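Local coordinates for Anapc5 protein (Xenopus laevis, PDB 5BPZ), which is a subunit of the anaphase-promoting complex (APC/C), a ubiquitin ligase that drives the cell cycle, represented by its helical N-terminal domain, at residues M71-S74 / K75-I79. Residues are numbered along the deposited sequence; the frame is centred on the assembly and turned at random.
Sequences MTLS and KLIKI. With EDO (1,2-ethanediol), chain B.
Met71 lies against the first turns of helix 73-83, its sulfur forming the bump. SD fits between the CB atoms of Lys75 and Leu76 and the end of Ile79, with Met71 SD 3.6 Å from Ile79 CD1. The thioether bends at chi3 (56°), which carries Met71 CE on to Ile79 CD1 at 3.9 Å. Tyr33 and Leu65 also touch Met71, so helices 32-46 and 52-67 border the same apolar patch. With an alanine here, Ile79 CD1 would probably lose its sulfur neighbour and a gap would open beside Leu76 CB. Thr72 is the N-cap. Thr72 OG1 sits between the backbone N and carbonyl carbon (chi1 67°) and accepts from Lys75 N at 3.3 Å. Leu73 and Ile77 lie side by side and point the same way, with Leu73 CD1 to Ile77 CD1 at 3.9 Å. Leu73 packs on helix 146-164, and both meet helix 85-99. Ser74 OG receives a weak bond from Lys78 NZ at 3.4 Å. At the helix start, ethanediol O1, probably from the crystallisation liquor, accepts from Leu73 N at 2.8 Å. The helix start thus combines the protein's own hydroxyl cap, Thr72 OG1, with an apolar flank closed by a thioether, while the diol marks an N-H that another acceptor can reach.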
loop_
_atom_site.group_PDB
_atom_site.type_symbol
_atom_site.label_atom_id
_atom_site.label_comp_id
_atom_site.label_asym_id
_atom_site.label_seq_id
_atom_site.Cartn_x
_atom_site.Cartn_y
_atom_site.Cartn_z
ATOM N N MET A 71 6.263 -9.211 -3.036
ATOM C CA MET A 71 5.451 -10.297 -3.583
ATOM C C MET A 71 4.485 -9.693 -4.603
ATOM O O MET A 71 4.335 -8.479 -4.640
ATOM C CB MET A 71 4.701 -11.052 -2.456
ATOM C CG MET A 71 3.587 -10.239 -1.813
ATOM S SD MET A 71 2.780 -11.011 -0.392
ATOM C CE MET A 71 4.172 -11.323 0.674
ATOM N N THR A 72 3.836 -10.529 -5.421
ATOM C CA THR A 72 2.863 -10.067 -6.415
ATOM C C THR A 72 1.622 -9.476 -5.705
ATOM O O THR A 72 1.354 -9.810 -4.543
ATOM C CB THR A 72 2.433 -11.245 -7.314
ATOM O OG1 THR A 72 1.701 -12.182 -6.537
ATOM C CG2 THR A 72 3.602 -11.916 -8.042
ATOM N N LEU A 73 0.845 -8.637 -6.415
ATOM C CA LEU A 73 -0.391 -8.089 -5.867
ATOM C C LEU A 73 -1.382 -9.242 -5.502
ATOM O O LEU A 73 -2.051 -9.170 -4.480
ATOM C CB LEU A 73 -1.046 -7.116 -6.869
ATOM C CG LEU A 73 -2.331 -6.406 -6.405
ATOM C CD1 LEU A 73 -2.121 -5.653 -5.106
ATOM C CD2 LEU A 73 -2.844 -5.467 -7.478
ATOM N N SER A 74 -1.449 -10.283 -6.342
ATOM C CA SER A 74 -2.309 -11.459 -6.186
ATOM C C SER A 74 -2.076 -12.142 -4.839
ATOM O O SER A 74 -3.045 -12.420 -4.129
ATOM C CB SER A 74 -2.069 -12.438 -7.331
ATOM O OG SER A 74 -3.066 -13.446 -7.350
ATOM N N LYS A 75 -0.795 -12.339 -4.458
ATOM C CA LYS A 75 -0.425 -12.953 -3.183
ATOM C C LYS A 75 -0.761 -12.047 -2.008
ATOM O O LYS A 75 -1.294 -12.524 -1.006
ATOM C CB LYS A 75 1.051 -13.363 -3.151
ATOM C CG LYS A 75 1.316 -14.466 -2.130
ATOM C CD LYS A 75 2.778 -14.876 -2.099
ATOM C CE LYS A 75 3.219 -15.314 -0.727
ATOM N NZ LYS A 75 4.691 -15.167 -0.556
ATOM N N LEU A 76 -0.468 -10.746 -2.136
ATOM C CA LEU A 76 -0.764 -9.772 -1.092
ATOM C C LEU A 76 -2.256 -9.720 -0.793
ATOM O O LEU A 76 -2.624 -9.781 0.374
ATOM C CB LEU A 76 -0.234 -8.379 -1.461
ATOM C CG LEU A 76 -0.561 -7.252 -0.478
ATOM C CD1 LEU A 76 0.054 -7.516 0.910
ATOM C CD2 LEU A 76 -0.095 -5.928 -1.014
ATOM N N ILE A 77 -3.108 -9.668 -1.830
ATOM C CA ILE A 77 -4.574 -9.639 -1.666
ATOM C C ILE A 77 -5.070 -10.919 -0.988
ATOM O O ILE A 77 -5.960 -10.845 -0.140
ATOM C CB ILE A 77 -5.303 -9.318 -3.022
ATOM C CG1 ILE A 77 -4.875 -7.927 -3.612
ATOM C CG2 ILE A 77 -6.841 -9.447 -2.926
ATOM C CD1 ILE A 77 -4.935 -6.676 -2.653
ATOM N N LYS A 78 -4.480 -12.086 -1.340
ATOM C CA LYS A 78 -4.850 -13.374 -0.739
ATOM C C LYS A 78 -4.562 -13.367 0.764
ATOM O O LYS A 78 -5.424 -13.741 1.542
ATOM C CB LYS A 78 -4.158 -14.545 -1.449
ATOM C CG LYS A 78 -4.824 -14.921 -2.765
ATOM C CD LYS A 78 -4.074 -16.025 -3.495
ATOM C CE LYS A 78 -4.893 -16.632 -4.612
ATOM N NZ LYS A 78 -5.014 -15.722 -5.781
ATOM N N ILE A 79 -3.406 -12.826 1.166
ATOM C CA ILE A 79 -3.020 -12.684 2.575
ATOM C C ILE A 79 -3.994 -11.756 3.320
ATOM O O ILE A 79 -4.478 -12.122 4.391
ATOM C CB ILE A 79 -1.538 -12.233 2.710
ATOM C CG1 ILE A 79 -0.589 -13.327 2.168
ATOM C CG2 ILE A 79 -1.206 -11.886 4.167
ATOM C CD1 ILE A 79 0.826 -12.902 1.909
HETATM C C1 EDO B . 1.023 -9.070 -9.814
HETATM O O1 EDO B . 1.299 -7.883 -9.116
HETATM C C2 EDO B . -0.172 -9.818 -9.233
HETATM O O2 EDO B . -0.316 -11.055 -9.874
#